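Cys-Gly metallodipeptidase DUG1 (Saccharomyces cerevisiae, PDB 4G1P) cleaves the dipeptide Cys-Gly as a zinc- or manganese-dependent metallopeptidase and provides the catalytic component of the complex that degrades glutathione. Local coordinates at residues A[11-15]-A[150-155]; A[439-443]-A[464-468]; A[25-31]-A[44-48]; A[94-100]-A[192-198]. All coordinates share one frame; numbering follows the deposited sequence.

Contact 1: A[11-15]-A[150-155]; sequences KIDSL and DAFKAS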
# COMPACT_ATOMS: atom_id res chain seq x y z
N LYS A 11 -35.27 0.82 33.21
CA LYS A 11 -35.76 0.75 31.84
C LYS A 11 -34.59 0.55 30.89
O LYS A 11 -34.74 -0.04 29.84
CB LYS A 11 -36.57 1.98 31.49
CG LYS A 11 -38.03 1.86 31.90
CD LYS A 11 -38.63 0.55 31.42
CE LYS A 11 -39.93 0.22 32.15
NZ LYS A 11 -40.70 -0.86 31.45
N ILE A 12 -33.42 1.05 31.29
CA ILE A 12 -32.24 0.92 30.46
C ILE A 12 -31.85 -0.56 30.35
O ILE A 12 -31.45 -1.03 29.29
CB ILE A 12 -31.08 1.75 31.00
CG1 ILE A 12 -31.31 3.23 30.70
CG2 ILE A 12 -29.76 1.29 30.41
CD1 ILE A 12 -30.25 4.16 31.26
N ASP A 13 -32.00 -1.28 31.46
CA ASP A 13 -31.79 -2.72 31.46
C ASP A 13 -32.85 -3.44 30.62
O ASP A 13 -32.52 -4.31 29.81
CB ASP A 13 -31.79 -3.25 32.89
CG ASP A 13 -30.53 -2.89 33.65
OD1 ASP A 13 -29.51 -2.58 33.00
OD2 ASP A 13 -30.56 -2.93 34.90
N SER A 14 -34.11 -3.07 30.79
CA SER A 14 -35.21 -3.76 30.13
C SER A 14 -35.18 -3.58 28.63
O SER A 14 -35.64 -4.44 27.89
CB SER A 14 -36.56 -3.25 30.64
OG SER A 14 -36.64 -3.35 32.04
N LEU A 15 -34.68 -2.44 28.19
CA LEU A 15 -34.74 -2.08 26.79
C LEU A 15 -33.49 -2.54 26.02
O LEU A 15 -33.37 -2.26 24.83
CB LEU A 15 -34.94 -0.58 26.65
CG LEU A 15 -36.28 0.02 27.08
CD1 LEU A 15 -36.32 1.50 26.73
CD2 LEU A 15 -37.43 -0.72 26.42
N ASP A 150 -35.12 7.25 25.11
CA ASP A 150 -36.14 6.22 25.13
C ASP A 150 -36.41 5.73 26.55
O ASP A 150 -37.55 5.46 26.91
CB ASP A 150 -35.74 5.04 24.25
CG ASP A 150 -35.93 5.33 22.79
OD1 ASP A 150 -36.64 6.31 22.48
OD2 ASP A 150 -35.38 4.58 21.95
N ALA A 151 -35.37 5.61 27.35
CA ALA A 151 -35.52 5.02 28.67
C ALA A 151 -36.31 5.94 29.59
O ALA A 151 -37.17 5.48 30.33
CB ALA A 151 -34.18 4.68 29.26
N PHE A 152 -36.01 7.24 29.54
CA PHE A 152 -36.80 8.23 30.25
C PHE A 152 -38.26 8.09 29.82
O PHE A 152 -39.17 8.10 30.65
CB PHE A 152 -36.30 9.66 29.97
CG PHE A 152 -35.18 10.10 30.89
CD1 PHE A 152 -33.86 9.86 30.55
CD2 PHE A 152 -35.47 10.72 32.09
CE1 PHE A 152 -32.83 10.25 31.40
CE2 PHE A 152 -34.44 11.11 32.95
CZ PHE A 152 -33.12 10.87 32.61
N LYS A 153 -38.47 7.93 28.52
CA LYS A 153 -39.82 7.82 27.99
C LYS A 153 -40.54 6.60 28.55
O LYS A 153 -41.64 6.71 29.08
CB LYS A 153 -39.81 7.81 26.46
CG LYS A 153 -40.67 8.88 25.83
CD LYS A 153 -40.07 9.39 24.52
CE LYS A 153 -39.68 8.22 23.61
NZ LYS A 153 -38.71 8.60 22.54
N ALA A 154 -39.91 5.43 28.46
CA ALA A 154 -40.52 4.18 28.92
C ALA A 154 -40.72 4.13 30.43
O ALA A 154 -41.57 3.39 30.92
CB ALA A 154 -39.69 2.99 28.47
N SER A 155 -39.92 4.90 31.16
CA SER A 155 -40.00 4.90 32.61
C SER A 155 -41.03 5.91 33.10
O SER A 155 -41.28 6.01 34.30
CB SER A 155 -38.63 5.23 33.21
OG SER A 155 -38.31 6.60 33.01
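Lys11, Ile12 and Leu15 press three aliphatic groups onto the last turn of helix 135-154, where Ala151 and Ala154 offer only methyl groups and so let the two helices come close. The apolar contacts are the main ones. Ile12 CG1 lies 3.5 Å from Ala151 CB, and Leu15 brings its CD1 branch to the alanine pair, 4.1 Å from Ala154 CB and equally near Ala151 CA.

Lys11 uses its methylenes rather than its amine. With CG beside the backbone N and the chain bent at chi2 (-50°), it runs alongside the helix end: CG meets Ser155 CB at 3.7 Å, CD meets Ala154 CB at 4.0 Å, and CE passes the Ala154 carbonyl O. A glycine in its place would probably leave the flank of Ala154 and Ser155 without its apolar cover.

No hydrogen bond joins the segments. Ser155 OG reaches Phe152 O at 2.9 Å from above the carbonyl plane; a short serine side chain can turn back in this way onto its own last turn. Asp150 OD1 is hydrogen-bonded to Ser56 and salt-bridged to Lys153 NZ, and OD2 forms a salt bridge with Arg22.

Ala151 and Ser155 further touch Val8 of helix 5-14, while Phe152, whose CB points away from 11-15, packs on Ala469 of helix 458-477, a helix that Ile12 also reaches through Lys466.

Contact 2: A[439-443]-A[464-468]; sequences LLPMG and GMKTM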
# COMPACT_ATOMS: atom_id res chain seq x y z
N LEU A 439 -16.20 15.86 28.11
CA LEU A 439 -16.01 14.59 27.41
C LEU A 439 -16.32 13.40 28.30
O LEU A 439 -15.67 13.20 29.32
CB LEU A 439 -14.59 14.47 26.88
CG LEU A 439 -14.13 15.60 25.98
CD1 LEU A 439 -12.79 15.21 25.42
CD2 LEU A 439 -15.12 15.85 24.88
N LEU A 440 -17.30 12.60 27.89
CA LEU A 440 -17.81 11.48 28.70
C LEU A 440 -17.57 10.16 27.98
O LEU A 440 -18.46 9.65 27.30
CB LEU A 440 -19.32 11.64 28.90
CG LEU A 440 -19.99 11.22 30.20
CD1 LEU A 440 -21.47 11.03 29.98
CD2 LEU A 440 -19.37 9.99 30.83
N PRO A 441 -16.38 9.60 28.15
CA PRO A 441 -15.99 8.35 27.48
C PRO A 441 -16.94 7.20 27.80
O PRO A 441 -17.28 6.97 28.95
CB PRO A 441 -14.62 8.04 28.07
CG PRO A 441 -14.63 8.71 29.40
CD PRO A 441 -15.42 9.99 29.19
N MET A 442 -17.37 6.47 26.78
CA MET A 442 -18.14 5.29 27.05
C MET A 442 -17.23 4.10 27.25
O MET A 442 -17.29 3.44 28.30
CB MET A 442 -19.12 5.00 25.92
CG MET A 442 -19.83 3.67 26.08
SD MET A 442 -21.38 3.70 25.19
CE MET A 442 -22.49 4.37 26.43
N GLY A 443 -16.40 3.82 26.26
CA GLY A 443 -15.64 2.58 26.26
C GLY A 443 -14.31 2.56 26.99
O GLY A 443 -13.90 3.54 27.63
N GLY A 464 -22.44 3.23 30.65
CA GLY A 464 -22.30 4.53 30.04
C GLY A 464 -23.64 5.20 29.80
O GLY A 464 -23.77 6.42 29.86
N MET A 465 -24.66 4.39 29.52
CA MET A 465 -25.99 4.93 29.27
C MET A 465 -26.58 5.47 30.56
O MET A 465 -27.10 6.60 30.61
CB MET A 465 -26.91 3.88 28.68
CG MET A 465 -26.83 3.80 27.16
SD MET A 465 -27.98 2.59 26.45
CE MET A 465 -27.17 1.06 26.92
N LYS A 466 -26.49 4.66 31.61
CA LYS A 466 -26.95 5.04 32.92
C LYS A 466 -26.16 6.25 33.39
O LYS A 466 -26.71 7.14 34.02
CB LYS A 466 -26.80 3.88 33.90
CG LYS A 466 -27.69 2.69 33.54
CD LYS A 466 -27.43 1.49 34.43
CE LYS A 466 -28.48 0.40 34.24
NZ LYS A 466 -28.30 -0.76 35.15
N THR A 467 -24.87 6.30 33.04
CA THR A 467 -24.07 7.46 33.43
C THR A 467 -24.50 8.71 32.67
O THR A 467 -24.57 9.81 33.23
CB THR A 467 -22.55 7.21 33.27
OG1 THR A 467 -22.13 6.17 34.16
CG2 THR A 467 -21.75 8.47 33.60
N MET A 468 -24.83 8.54 31.40
CA MET A 468 -25.36 9.65 30.63
C MET A 468 -26.69 10.12 31.21
O MET A 468 -26.97 11.32 31.27
CB MET A 468 -25.55 9.24 29.16
CG MET A 468 -24.28 8.99 28.36
SD MET A 468 -24.78 8.35 26.74
CE MET A 468 -23.31 8.56 25.73
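Leu440 and Met442 reach from the loop after strand 437-439 of the catalytic domain's alpha/beta sheet to helix 458-477, which packs against that sheet. The two long side chains act as separate bumps on the helix surface.

Leu440 forks. Its CD1 branch sits 3.8 Å from Met468 CG, and its CD2 branch settles 4.0 Å from the CG2 methyl of Thr467, so the fork straddles two consecutive residues of one helical turn. A branched aliphatic chain suits this shape, and Thr467 contributes its methyl here while its hydroxyl bonds back to Gly463 O.

Met442 fills the second hollow, one turn earlier, which exists because Gly464 carries no side chain; a CB there would run into the methionine methyl. The chain of Met442 is extended through CG and SD, then turns at chi3 (-88°) to lay its methyl over the helix backbone. Flexible methionines fit such a seam: Met468 stretches out so that its own methyl lies 4.3 Å from that of Met442 (CE to CE), and both methionines also touch Ser144 of helix 135-154. The wholly buried contact ends at the glycine, where Met442 CE rests 3.6 Å from Gly464 CA.

Contact 3: A[25-31]-A[44-48]; sequences KAIQIPA and DKAKF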
# COMPACT_ATOMS: atom_id res chain seq x y z
N LYS A 25 -28.43 -2.69 13.40
CA LYS A 25 -28.79 -2.15 12.09
C LYS A 25 -27.80 -1.08 11.67
O LYS A 25 -27.33 -1.07 10.52
CB LYS A 25 -30.19 -1.56 12.11
CG LYS A 25 -31.30 -2.59 12.09
CD LYS A 25 -32.63 -2.00 12.53
CE LYS A 25 -33.69 -3.06 12.61
NZ LYS A 25 -33.06 -4.37 12.96
N ALA A 26 -27.49 -0.20 12.61
CA ALA A 26 -26.55 0.89 12.41
C ALA A 26 -25.16 0.39 11.99
O ALA A 26 -24.57 0.87 11.03
CB ALA A 26 -26.45 1.73 13.68
N ILE A 27 -24.65 -0.57 12.74
CA ILE A 27 -23.32 -1.11 12.51
C ILE A 27 -23.27 -1.80 11.15
O ILE A 27 -22.22 -1.89 10.53
CB ILE A 27 -22.95 -2.06 13.68
CG1 ILE A 27 -22.76 -1.26 14.97
CG2 ILE A 27 -21.71 -2.88 13.38
CD1 ILE A 27 -21.76 -0.13 14.84
N GLN A 28 -24.42 -2.27 10.66
CA GLN A 28 -24.45 -3.02 9.40
C GLN A 28 -24.31 -2.13 8.17
O GLN A 28 -23.92 -2.59 7.11
CB GLN A 28 -25.72 -3.84 9.28
CG GLN A 28 -25.46 -5.32 9.20
CD GLN A 28 -26.55 -6.13 9.91
OE1 GLN A 28 -26.25 -7.00 10.75
NE2 GLN A 28 -27.81 -5.83 9.57
N ILE A 29 -24.66 -0.86 8.31
CA ILE A 29 -24.47 0.07 7.21
C ILE A 29 -23.05 0.62 7.29
O ILE A 29 -22.73 1.38 8.20
CB ILE A 29 -25.46 1.21 7.29
CG1 ILE A 29 -26.86 0.67 7.55
CG2 ILE A 29 -25.40 2.05 6.04
CD1 ILE A 29 -27.86 1.75 7.89
N PRO A 30 -22.19 0.23 6.34
CA PRO A 30 -20.78 0.60 6.42
C PRO A 30 -20.49 2.03 5.98
O PRO A 30 -19.92 2.24 4.92
CB PRO A 30 -20.11 -0.39 5.46
CG PRO A 30 -21.17 -0.69 4.46
CD PRO A 30 -22.47 -0.65 5.19
N ALA A 31 -20.86 3.00 6.81
CA ALA A 31 -20.62 4.42 6.55
C ALA A 31 -19.13 4.78 6.60
O ALA A 31 -18.69 5.53 7.48
CB ALA A 31 -21.37 5.26 7.58
N ASP A 44 -27.11 6.37 3.85
CA ASP A 44 -28.11 5.46 4.42
C ASP A 44 -28.01 5.44 5.94
O ASP A 44 -29.01 5.34 6.64
CB ASP A 44 -27.95 4.04 3.91
CG ASP A 44 -28.18 3.91 2.42
OD1 ASP A 44 -28.75 4.85 1.82
OD2 ASP A 44 -27.79 2.88 1.85
N LYS A 45 -26.77 5.52 6.42
CA LYS A 45 -26.50 5.55 7.85
C LYS A 45 -27.14 6.80 8.45
O LYS A 45 -27.84 6.71 9.45
CB LYS A 45 -24.99 5.53 8.07
CG LYS A 45 -24.53 5.55 9.52
CD LYS A 45 -24.62 4.19 10.16
CE LYS A 45 -24.13 4.21 11.60
NZ LYS A 45 -22.66 4.06 11.73
N ALA A 46 -26.92 7.94 7.81
CA ALA A 46 -27.51 9.20 8.28
C ALA A 46 -29.03 9.11 8.26
O ALA A 46 -29.71 9.61 9.14
CB ALA A 46 -27.06 10.37 7.42
N LYS A 47 -29.54 8.46 7.22
CA LYS A 47 -30.96 8.33 7.05
C LYS A 47 -31.51 7.47 8.17
O LYS A 47 -32.51 7.82 8.79
CB LYS A 47 -31.28 7.73 5.67
CG LYS A 47 -32.74 7.89 5.25
CD LYS A 47 -33.11 6.89 4.17
CE LYS A 47 -33.03 5.45 4.68
NZ LYS A 47 -33.03 4.43 3.57
N PHE A 48 -30.82 6.36 8.43
CA PHE A 48 -31.23 5.44 9.48
C PHE A 48 -31.30 6.15 10.83
O PHE A 48 -32.25 5.97 11.58
CB PHE A 48 -30.28 4.27 9.58
CG PHE A 48 -30.50 3.40 10.79
CD1 PHE A 48 -31.63 2.59 10.87
CD2 PHE A 48 -29.61 3.41 11.84
CE1 PHE A 48 -31.85 1.79 12.00
CE2 PHE A 48 -29.82 2.62 12.97
CZ PHE A 48 -30.95 1.80 13.04
O HOH W 1 -21.37 2.11 10.25
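Helices 16-28 and 39-55, two N-terminal helices beside the active site, are joined where the ring of Phe48 meets Lys25, Ala26 and Ile29. The ring reaches across because CG stands anti to the backbone N (chi1 170°). Its far end lies against the first helix, with CZ 3.6 Å from Lys25 CB and CE2 3.6 Å from Ala26 CB; the small alanine lets the ring approach the helix backbone. Lys25 crosses Phe48 at about a right angle, lending its methylenes while its amine leads away. Ile29 CD1 packs against Phe48 CB, and its other branch, CG2, lies 3.9 Å from Asp44 CB. Putting an alanine at Phe48 would probably open a gap between the helices, leaving Lys25 CB and Ala26 CB without their partner.

Beyond its last turn the first helix gives way to an inverse gamma turn centred on Pro30, closed by the bond from Ala31 N to Ile29 O. The turn presents Ala31 CB to Lys45 CB at 3.7 Å.

Lys45 then threads a buried path between Ala26 and Ala31, its chain bent at chi2 and chi4, where a long residue with an apolar stem and a charged tip serves both ends. The stem passes the Ala26 carbonyl, and NZ is gripped by three partners: Tyr103 O, Thr139 OG1 and a water at 2.8 Å. Tyr103 lies between His102 and Asp104, assigned by similarity to zinc binding and the active site. The same water donates to Ile29 O at 2.6 Å.

Contact 4: A[94-100]-A[192-198]; sequences KKTVLVY and GVDAVCI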
# COMPACT_ATOMS: atom_id res chain seq x y z
N LYS A 94 -35.94 24.79 31.09
CA LYS A 94 -34.92 23.77 31.26
C LYS A 94 -33.62 24.19 30.59
O LYS A 94 -33.62 24.99 29.65
CB LYS A 94 -35.40 22.43 30.70
CG LYS A 94 -36.54 21.82 31.50
CD LYS A 94 -36.62 20.32 31.24
CE LYS A 94 -37.71 19.65 32.06
NZ LYS A 94 -38.98 19.60 31.31
N LYS A 95 -32.51 23.67 31.09
CA LYS A 95 -31.24 23.88 30.41
C LYS A 95 -31.20 23.12 29.07
O LYS A 95 -31.89 22.11 28.87
CB LYS A 95 -30.08 23.45 31.31
CG LYS A 95 -29.97 24.27 32.57
CD LYS A 95 -29.00 23.62 33.55
CE LYS A 95 -28.94 24.38 34.88
NZ LYS A 95 -28.01 23.75 35.86
N THR A 96 -30.40 23.61 28.14
CA THR A 96 -30.25 22.93 26.87
C THR A 96 -28.86 22.31 26.72
O THR A 96 -27.86 23.01 26.75
CB THR A 96 -30.51 23.88 25.72
OG1 THR A 96 -31.87 24.30 25.77
CG2 THR A 96 -30.25 23.19 24.40
N VAL A 97 -28.80 20.99 26.58
CA VAL A 97 -27.52 20.34 26.33
C VAL A 97 -27.38 19.89 24.88
O VAL A 97 -28.24 19.19 24.35
CB VAL A 97 -27.30 19.13 27.25
CG1 VAL A 97 -25.94 18.51 26.98
CG2 VAL A 97 -27.40 19.54 28.70
N LEU A 98 -26.30 20.31 24.24
CA LEU A 98 -25.99 19.86 22.89
C LEU A 98 -25.07 18.65 23.00
O LEU A 98 -24.02 18.72 23.67
CB LEU A 98 -25.33 20.97 22.08
CG LEU A 98 -24.77 20.60 20.70
CD1 LEU A 98 -25.80 19.87 19.91
CD2 LEU A 98 -24.36 21.83 19.94
N VAL A 99 -25.47 17.55 22.36
CA VAL A 99 -24.59 16.40 22.26
C VAL A 99 -24.11 16.20 20.84
O VAL A 99 -24.89 16.28 19.88
CB VAL A 99 -25.22 15.09 22.81
CG1 VAL A 99 -25.46 15.21 24.30
CG2 VAL A 99 -26.51 14.74 22.07
N TYR A 100 -22.81 15.94 20.71
CA TYR A 100 -22.17 15.71 19.42
C TYR A 100 -21.55 14.32 19.37
O TYR A 100 -21.02 13.83 20.38
CB TYR A 100 -21.08 16.74 19.20
CG TYR A 100 -20.02 16.34 18.20
CD1 TYR A 100 -18.92 15.57 18.58
CD2 TYR A 100 -20.11 16.75 16.87
CE1 TYR A 100 -17.97 15.20 17.67
CE2 TYR A 100 -19.15 16.39 15.96
CZ TYR A 100 -18.08 15.62 16.36
OH TYR A 100 -17.13 15.28 15.44
N GLY A 192 -29.65 28.70 21.92
CA GLY A 192 -29.96 28.57 23.33
C GLY A 192 -29.12 27.61 24.14
O GLY A 192 -29.40 27.36 25.32
N VAL A 193 -28.07 27.06 23.53
CA VAL A 193 -27.30 25.99 24.14
C VAL A 193 -26.60 26.44 25.42
O VAL A 193 -25.99 27.50 25.47
CB VAL A 193 -26.26 25.41 23.15
CG1 VAL A 193 -25.40 24.40 23.85
CG2 VAL A 193 -26.96 24.78 21.96
N ASP A 194 -26.71 25.63 26.47
CA ASP A 194 -26.08 25.96 27.74
C ASP A 194 -24.82 25.15 28.02
O ASP A 194 -24.05 25.47 28.93
CB ASP A 194 -27.07 25.77 28.89
CG ASP A 194 -28.28 26.64 28.74
OD1 ASP A 194 -28.10 27.86 28.54
OD2 ASP A 194 -29.41 26.12 28.80
N ALA A 195 -24.60 24.10 27.24
CA ALA A 195 -23.53 23.17 27.54
C ALA A 195 -23.43 22.19 26.41
O ALA A 195 -24.41 21.93 25.72
CB ALA A 195 -23.81 22.44 28.85
N VAL A 196 -22.24 21.64 26.24
CA VAL A 196 -22.00 20.64 25.22
C VAL A 196 -21.35 19.41 25.84
O VAL A 196 -20.38 19.52 26.60
CB VAL A 196 -21.12 21.19 24.10
CG1 VAL A 196 -20.66 20.07 23.16
CG2 VAL A 196 -21.88 22.27 23.34
N CYS A 197 -21.91 18.24 25.53
CA CYS A 197 -21.33 16.97 25.94
C CYS A 197 -20.93 16.12 24.73
O CYS A 197 -21.66 16.05 23.73
CB CYS A 197 -22.30 16.19 26.80
SG CYS A 197 -21.48 14.79 27.53
N ILE A 198 -19.77 15.48 24.82
CA ILE A 198 -19.30 14.62 23.74
C ILE A 198 -18.88 13.29 24.32
O ILE A 198 -18.12 13.24 25.28
CB ILE A 198 -18.08 15.23 23.03
CG1 ILE A 198 -18.48 16.46 22.24
CG2 ILE A 198 -17.45 14.22 22.09
CD1 ILE A 198 -17.29 17.21 21.65
O HOH W 2 -31.72 27.03 27.52
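Leu98 and Val196 lie side by side in the parallel core of the catalytic domain's alpha/beta sheet, where strand 96-102 runs next to strand 195-198. Leu98 grips both ways, donating to Ala195 O (2.9 Å, nearly straight at 170°) and accepting from Cys197 N; Tyr100 N then donates to Cys197 O.

The pairs look out on two faces. On one, Val99 CG1 meets Cys197 CB at 4.1 Å, and Tyr471 and Tyr475 of helix 458-477 pack on the compact Val97, Ala195 and Cys197. On the other, Val196 holds CG1 anti to the backbone N (chi1 170°), which leaves CG2 as the branch that meets Leu98 CB. Val193 CG1 touches the same CB, both at 3.9 Å, and Leu433 of helix 426-433 covers all three residues.

Toward the N-terminal end of the pairing, Asp194 acts as a clasp on Thr96. Its own N donates to Thr96 O, while its OD2 accepts from Thr96 N at 2.8 Å, on the anti side and 22° out of the carboxylate plane. A water also joins Asp194 OD2, Gly192 O and Thr96 OG1.

At the far end, next to the active site, Tyr100 carries its OH to Glu168 and touches Glu171, the proton acceptor by similarity. Its ring crosses Ile198 obliquely, CD1 standing 3.8 Å from both Ile198 CG1 and Ile198 CD1.

In the fold
Contacts 1 and 2 meet directly: the salt bridge from Asp13 OD1 to Lys466 NZ (3.1 Å) and the packing of Ile12 on Lys466 tie helix 5-14 to helix 458-477. Contact 2 also joins contact 4, probably through a hydrogen bond from Leu440 N to Ile198 O (2.8 Å), at the junction of strand 195-198 with the end of strand 437-439. Contact 3 stands apart, about 22 Å from contact 2 and 25 Å from contact 4 between centres, yet each of the three comes within about 12 Å of a bound zinc ion: the side chains of Ile198, Met442 and Lys45 lie about 8, 10 and 12 Å from one. Contact 1 lies away from the annotated sites.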